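Local coordinates for protein uridylate-specific endoribonuclease nsp11 (Prrsv 16244b, PDB 5EYI) that probably cleaves the 5'-polyuridines made during viral RNA replication, as an endoribonuclease that keeps host double-stranded RNA sensors from being activated, at residues R109-E122 with H147-E160. The protein carries 1 engineered substitution. Sequence-based numbering, arbitrary orientation.
With SO4 (sulfate ion), chain C.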
loop_
_atom_site.group_PDB
_atom_site.type_symbol
_atom_site.label_atom_id
_atom_site.label_comp_id
_atom_site.label_asym_id
_atom_site.label_seq_id
_atom_site.Cartn_x
_atom_site.Cartn_y
_atom_site.Cartn_z
ATOM N N ARG A 109 -12.699 15.891 -13.716
ATOM C CA ARG A 109 -13.402 14.947 -14.597
ATOM C C ARG A 109 -14.653 14.357 -13.959
ATOM O O ARG A 109 -15.679 14.172 -14.639
ATOM C CB ARG A 109 -12.473 13.827 -15.048
ATOM C CG ARG A 109 -11.620 14.248 -16.223
ATOM C CD ARG A 109 -10.704 13.141 -16.663
ATOM N NE ARG A 109 -9.582 12.962 -15.758
ATOM C CZ ARG A 109 -8.559 12.142 -15.987
ATOM N NH1 ARG A 109 -8.511 11.436 -17.120
ATOM N NH2 ARG A 109 -7.578 12.044 -15.094
ATOM N N ILE A 110 -14.565 14.056 -12.667
ATOM C CA ILE A 110 -15.739 13.587 -11.928
ATOM C C ILE A 110 -16.874 14.634 -11.972
ATOM O O ILE A 110 -18.009 14.295 -12.276
ATOM C CB ILE A 110 -15.373 13.179 -10.480
ATOM C CG1 ILE A 110 -14.592 11.860 -10.502
ATOM C CG2 ILE A 110 -16.615 13.010 -9.612
ATOM C CD1 ILE A 110 -13.762 11.621 -9.259
ATOM N N GLU A 111 -16.554 15.902 -11.727
ATOM C CA GLU A 111 -17.587 16.934 -11.614
ATOM C C GLU A 111 -18.289 17.183 -12.946
ATOM O O GLU A 111 -19.500 17.370 -12.959
ATOM C CB GLU A 111 -17.043 18.240 -11.030
ATOM C CG GLU A 111 -16.781 18.200 -9.522
ATOM C CD GLU A 111 -15.500 17.464 -9.144
ATOM O OE1 GLU A 111 -14.752 17.014 -10.048
ATOM O OE2 GLU A 111 -15.244 17.325 -7.931
ATOM N N VAL A 112 -17.552 17.163 -14.057
ATOM C CA VAL A 112 -18.180 17.320 -15.386
ATOM C C VAL A 112 -18.605 16.007 -16.030
ATOM O O VAL A 112 -19.226 16.039 -17.078
ATOM C CB VAL A 112 -17.316 18.133 -16.383
ATOM C CG1 VAL A 112 -16.905 19.449 -15.761
ATOM C CG2 VAL A 112 -16.095 17.369 -16.857
ATOM N N ASP A 113 -18.276 14.876 -15.402
ATOM C CA ASP A 113 -18.551 13.532 -15.921
ATOM C C ASP A 113 -17.830 13.232 -17.238
ATOM O O ASP A 113 -18.366 12.546 -18.114
ATOM C CB ASP A 113 -20.068 13.277 -16.051
ATOM C CG ASP A 113 -20.417 11.794 -16.060
ATOM O OD1 ASP A 113 -19.707 10.987 -15.427
ATOM O OD2 ASP A 113 -21.410 11.432 -16.706
ATOM N N CYS A 114 -16.609 13.738 -17.371
ATOM C CA CYS A 114 -15.760 13.374 -18.491
ATOM C C CYS A 114 -14.936 12.161 -18.096
ATOM O O CYS A 114 -14.138 12.236 -17.165
ATOM C CB CYS A 114 -14.831 14.513 -18.873
ATOM S SG CYS A 114 -13.750 14.073 -20.252
ATOM N N ARG A 115 -15.119 11.051 -18.810
ATOM C CA ARG A 115 -14.429 9.798 -18.487
ATOM C C ARG A 115 -13.352 9.427 -19.502
ATOM O O ARG A 115 -13.024 8.256 -19.666
ATOM C CB ARG A 115 -15.457 8.690 -18.339
ATOM C CG ARG A 115 -16.581 9.124 -17.420
ATOM C CD ARG A 115 -17.394 7.969 -16.922
ATOM N NE ARG A 115 -18.440 8.433 -16.025
ATOM C CZ ARG A 115 -19.170 7.645 -15.246
ATOM N NH1 ARG A 115 -18.975 6.322 -15.223
ATOM N NH2 ARG A 115 -20.106 8.184 -14.474
ATOM N N GLU A 116 -12.774 10.444 -20.139
ATOM C CA GLU A 116 -11.724 10.271 -21.123
ATOM C C GLU A 116 -10.367 10.478 -20.471
ATOM O O GLU A 116 -10.240 11.194 -19.476
ATOM C CB GLU A 116 -11.888 11.292 -22.259
ATOM C CG GLU A 116 -13.265 11.320 -22.916
ATOM C CD GLU A 116 -13.659 9.989 -23.543
ATOM O OE1 GLU A 116 -12.804 9.336 -24.184
ATOM O OE2 GLU A 116 -14.837 9.589 -23.397
ATOM N N TYR A 117 -9.357 9.851 -21.052
ATOM C CA TYR A 117 -7.969 10.131 -20.730
ATOM C C TYR A 117 -7.653 11.574 -21.106
ATOM O O TYR A 117 -8.208 12.097 -22.064
ATOM C CB TYR A 117 -7.042 9.194 -21.501
ATOM C CG TYR A 117 -7.139 7.742 -21.080
ATOM C CD1 TYR A 117 -6.697 7.329 -19.825
ATOM C CD2 TYR A 117 -7.665 6.781 -21.940
ATOM C CE1 TYR A 117 -6.776 5.999 -19.438
ATOM C CE2 TYR A 117 -7.747 5.447 -21.565
ATOM C CZ TYR A 117 -7.300 5.059 -20.320
ATOM O OH TYR A 117 -7.388 3.742 -19.949
ATOM N N LEU A 118 -6.801 12.232 -20.337
ATOM C CA LEU A 118 -6.435 13.610 -20.659
ATOM C C LEU A 118 -5.452 13.663 -21.815
ATOM O O LEU A 118 -5.414 14.653 -22.529
ATOM C CB LEU A 118 -5.865 14.346 -19.443
ATOM C CG LEU A 118 -6.806 14.489 -18.238
ATOM C CD1 LEU A 118 -6.157 15.371 -17.182
ATOM C CD2 LEU A 118 -8.157 15.055 -18.632
ATOM N N ASP A 119 -4.664 12.605 -21.996
ATOM C CA ASP A 119 -3.698 12.532 -23.096
ATOM C C ASP A 119 -3.177 11.099 -23.270
ATOM O O ASP A 119 -3.573 10.194 -22.517
ATOM C CB ASP A 119 -2.546 13.533 -22.868
ATOM C CG ASP A 119 -1.802 13.316 -21.555
ATOM O OD1 ASP A 119 -1.731 12.184 -21.044
ATOM O OD2 ASP A 119 -1.250 14.295 -21.034
ATOM N N ASP A 120 -2.305 10.897 -24.261
ATOM C CA ASP A 120 -1.697 9.583 -24.519
ATOM C C ASP A 120 -0.831 9.085 -23.384
ATOM O O ASP A 120 -0.743 7.874 -23.156
ATOM C CB ASP A 120 -0.814 9.603 -25.778
ATOM C CG ASP A 120 -1.609 9.584 -27.052
ATOM O OD1 ASP A 120 -2.686 8.942 -27.101
ATOM O OD2 ASP A 120 -1.130 10.206 -28.022
ATOM N N ARG A 121 -0.169 10.009 -22.697
ATOM C CA ARG A 121 0.674 9.630 -21.575
ATOM C C ARG A 121 -0.143 8.936 -20.466
ATOM O O ARG A 121 0.295 7.932 -19.901
ATOM C CB ARG A 121 1.422 10.844 -21.038
ATOM C CG ARG A 121 2.634 10.496 -20.203
ATOM C CD ARG A 121 3.210 11.745 -19.562
ATOM N NE ARG A 121 4.230 11.416 -18.570
ATOM C CZ ARG A 121 4.713 12.260 -17.655
ATOM N NH1 ARG A 121 4.285 13.523 -17.573
ATOM N NH2 ARG A 121 5.634 11.835 -16.794
ATOM N N GLU A 122 -1.345 9.446 -20.197
ATOM C CA GLU A 122 -2.223 8.842 -19.195
ATOM C C GLU A 122 -2.724 7.470 -19.642
ATOM O O GLU A 122 -2.710 6.509 -18.865
ATOM C CB GLU A 122 -3.406 9.759 -18.871
ATOM C CG GLU A 122 -4.184 9.282 -17.658
ATOM C CD GLU A 122 -5.245 10.257 -17.193
ATOM O OE1 GLU A 122 -6.050 10.732 -18.022
ATOM O OE2 GLU A 122 -5.291 10.520 -15.971
ATOM N N HIS A 147 -10.142 4.219 -11.345
ATOM C CA HIS A 147 -10.001 5.494 -12.026
ATOM C C HIS A 147 -11.282 5.875 -12.755
ATOM O O HIS A 147 -12.078 5.017 -13.127
ATOM C CB HIS A 147 -8.818 5.463 -12.998
ATOM C CG HIS A 147 -8.293 6.820 -13.338
ATOM N ND1 HIS A 147 -8.347 7.345 -14.609
ATOM C CD2 HIS A 147 -7.732 7.776 -12.563
ATOM C CE1 HIS A 147 -7.830 8.561 -14.610
ATOM N NE2 HIS A 147 -7.451 8.849 -13.378
ATOM N N VAL A 148 -11.458 7.177 -12.949
ATOM C CA VAL A 148 -12.616 7.728 -13.639
ATOM C C VAL A 148 -12.725 7.237 -15.089
ATOM O O VAL A 148 -13.804 7.279 -15.675
ATOM C CB VAL A 148 -12.586 9.275 -13.609
ATOM C CG1 VAL A 148 -11.513 9.819 -14.548
ATOM C CG2 VAL A 148 -13.960 9.854 -13.932
ATOM N N THR A 149 -11.604 6.791 -15.646
ATOM C CA THR A 149 -11.538 6.197 -16.976
ATOM C C THR A 149 -11.747 4.663 -16.990
ATOM O O THR A 149 -11.768 4.059 -18.070
ATOM C CB THR A 149 -10.175 6.526 -17.637
ATOM O OG1 THR A 149 -9.097 6.000 -16.847
ATOM C CG2 THR A 149 -9.994 8.038 -17.781
ATOM N N SER A 150 -11.923 4.041 -15.821
ATOM C CA SER A 150 -12.012 2.581 -15.724
ATOM C C SER A 150 -13.308 2.022 -16.304
ATOM O O SER A 150 -14.278 2.740 -16.549
ATOM C CB SER A 150 -11.874 2.106 -14.272
ATOM O OG SER A 150 -10.648 2.520 -13.698
ATOM N N ARG A 151 -13.304 0.716 -16.513
ATOM C CA ARG A 151 -14.514 -0.004 -16.900
ATOM C C ARG A 151 -15.440 -0.217 -15.710
ATOM O O ARG A 151 -15.061 0.016 -14.552
ATOM C CB ARG A 151 -14.150 -1.351 -17.487
ATOM C CG ARG A 151 -13.469 -1.253 -18.828
ATOM C CD ARG A 151 -12.928 -2.610 -19.224
ATOM N NE ARG A 151 -12.315 -2.601 -20.547
ATOM C CZ ARG A 151 -11.381 -3.465 -20.963
ATOM N NH1 ARG A 151 -10.927 -4.433 -20.168
ATOM N NH2 ARG A 151 -10.879 -3.347 -22.194
ATOM N N TYR A 152 -16.664 -0.639 -16.031
ATOM C CA TYR A 152 -17.642 -1.136 -15.061
ATOM C C TYR A 152 -18.178 -0.077 -14.066
ATOM O O TYR A 152 -18.794 -0.428 -13.052
ATOM C CB TYR A 152 -17.057 -2.361 -14.332
ATOM C CG TYR A 152 -16.426 -3.365 -15.284
ATOM C CD1 TYR A 152 -17.124 -3.832 -16.397
ATOM C CD2 TYR A 152 -15.121 -3.829 -15.088
ATOM C CE1 TYR A 152 -16.552 -4.737 -17.279
ATOM C CE2 TYR A 152 -14.537 -4.732 -15.970
ATOM C CZ TYR A 152 -15.257 -5.175 -17.064
ATOM O OH TYR A 152 -14.700 -6.063 -17.948
ATOM N N LEU A 153 -17.987 1.205 -14.370
ATOM C CA LEU A 153 -18.371 2.266 -13.448
ATOM C C LEU A 153 -19.851 2.605 -13.589
ATOM O O LEU A 153 -20.422 2.447 -14.668
ATOM C CB LEU A 153 -17.562 3.530 -13.697
ATOM C CG LEU A 153 -16.049 3.418 -13.555
ATOM C CD1 LEU A 153 -15.472 4.811 -13.724
ATOM C CD2 LEU A 153 -15.641 2.790 -12.226
ATOM N N PRO A 154 -20.478 3.075 -12.495
ATOM C CA PRO A 154 -21.878 3.509 -12.564
ATOM C C PRO A 154 -21.996 4.901 -13.168
ATOM O O PRO A 154 -20.995 5.593 -13.337
ATOM C CB PRO A 154 -22.292 3.537 -11.103
ATOM C CG PRO A 154 -21.037 3.905 -10.377
ATOM C CD PRO A 154 -19.906 3.279 -11.150
ATOM N N ARG A 155 -23.218 5.320 -13.462
ATOM C CA ARG A 155 -23.457 6.645 -14.034
ATOM C C ARG A 155 -23.218 7.809 -13.056
ATOM O O ARG A 155 -22.779 8.868 -13.484
ATOM C CB ARG A 155 -24.858 6.720 -14.651
ATOM C CG ARG A 155 -24.951 6.002 -15.990
ATOM C CD ARG A 155 -26.388 5.843 -16.445
ATOM N NE ARG A 155 -27.047 7.132 -16.703
ATOM C CZ ARG A 155 -27.151 7.745 -17.888
ATOM N NH1 ARG A 155 -26.635 7.223 -18.996
ATOM N NH2 ARG A 155 -27.784 8.910 -17.962
ATOM N N VAL A 156 -23.486 7.629 -11.766
ATOM C CA VAL A 156 -23.255 8.713 -10.791
ATOM C C VAL A 156 -22.040 8.375 -9.944
ATOM O O VAL A 156 -21.980 7.332 -9.307
ATOM C CB VAL A 156 -24.522 9.178 -9.981
ATOM C CG1 VAL A 156 -25.686 8.212 -10.056
ATOM C CG2 VAL A 156 -24.216 9.564 -8.526
ATOM N N LEU A 157 -21.057 9.266 -10.001
ATOM C CA LEU A 157 -19.827 9.165 -9.236
ATOM C C LEU A 157 -19.853 10.250 -8.169
ATOM O O LEU A 157 -20.080 11.419 -8.485
ATOM C CB LEU A 157 -18.620 9.354 -10.149
ATOM C CG LEU A 157 -18.506 8.341 -11.299
ATOM C CD1 LEU A 157 -17.299 8.649 -12.181
ATOM C CD2 LEU A 157 -18.431 6.909 -10.783
ATOM N N PRO A 158 -19.630 9.881 -6.895
ATOM C CA PRO A 158 -19.585 10.919 -5.861
ATOM C C PRO A 158 -18.530 11.994 -6.157
ATOM O O PRO A 158 -17.421 11.670 -6.621
ATOM C CB PRO A 158 -19.219 10.143 -4.594
ATOM C CG PRO A 158 -19.615 8.731 -4.857
ATOM C CD PRO A 158 -19.515 8.521 -6.335
ATOM N N LYS A 159 -18.872 13.250 -5.885
ATOM C CA LYS A 159 -17.969 14.369 -6.140
ATOM C C LYS A 159 -17.044 14.539 -4.952
ATOM O O LYS A 159 -17.203 15.448 -4.142
ATOM C CB LYS A 159 -18.757 15.643 -6.428
ATOM C CG LYS A 159 -19.564 15.569 -7.715
ATOM C CD LYS A 159 -20.562 16.705 -7.765
ATOM C CE LYS A 159 -21.323 16.736 -9.074
ATOM N NZ LYS A 159 -22.101 18.007 -9.171
ATOM N N GLU A 160 -16.072 13.641 -4.871
ATOM C CA GLU A 160 -15.184 13.515 -3.727
ATOM C C GLU A 160 -13.764 13.395 -4.247
ATOM O O GLU A 160 -13.557 13.118 -5.435
ATOM C CB GLU A 160 -15.524 12.243 -2.949
ATOM C CG GLU A 160 -16.931 12.180 -2.385
ATOM C CD GLU A 160 -17.165 13.133 -1.223
ATOM O OE1 GLU A 160 -16.212 13.456 -0.475
ATOM O OE2 GLU A 160 -18.323 13.550 -1.036
HETATM S S SO4 C . -13.166 -0.604 -23.205
HETATM O O1 SO4 C . -13.632 0.503 -24.061
HETATM O O2 SO4 C . -13.664 -1.905 -23.707
HETATM O O3 SO4 C . -13.708 -0.316 -21.858
HETATM O O4 SO4 C . -11.689 -0.747 -23.133
HETATM O O HOH W 1 -22.837 9.346 -16.080
HETATM O O HOH W 2 -13.918 5.506 -20.156
HETATM O O HOH W 3 -8.000 3.652 -17.526
#
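Arg115 lies along the 147-160 loop from its first side-chain carbon to its guanidinium. CB sits 3.4 Å from Val148 O, and CG and CD stay near that same carbonyl as the chain, extended from CG to NE, runs on toward Pro154. NE meets OD1 of Asp113 in a salt bridge of 2.9 Å; NH2 shares this oxygen, a side-on grip within the guanidinium plane. At the adjacent edge NH1 and NH2 converge on Pro154 O, NH1 at 2.9 Å from above the carbonyl plane and NH2 in that plane, on a lone pair. Leu157 CD1 lies over one face. These bonds along two edges would restrict rotation of the flat group. A water donating to Asp113 OD2 and Arg155 O adds a second link.

Asp113, with positive phi (63°), is the C-prime residue of a Schellman motif closing helix 109-112, marked by the bonds Cys114 N to Arg109 O and Asp113 N to Ile110 O. Arg115 and the water tie this helix end to the loop before strand 163-169, inside the NendoU domain. His147, at the loop's start, follows the predicted active-site residue His146. From that helix Ile110 sets CG1 against Val148 CG2 at 4.0 Å, while CG2, anti to the backbone N, reaches Pro158 O.

Arg109 NH2 approaches the His147 ring at its edge, 3.5 Å from CE1, the two planes 76° apart. Its guanidinium is sandwiched between Leu118 CG and Val148 CG1 and held end-on by Glu122, whose OE2 uses its syn lone pair; Asp182 O is a further acceptor for NH2. Thr149 CB makes a CH-pi contact over the Tyr117 ring, 4.2 Å from its centroid, and one water bridges Thr149 OG1 to Tyr117 OH.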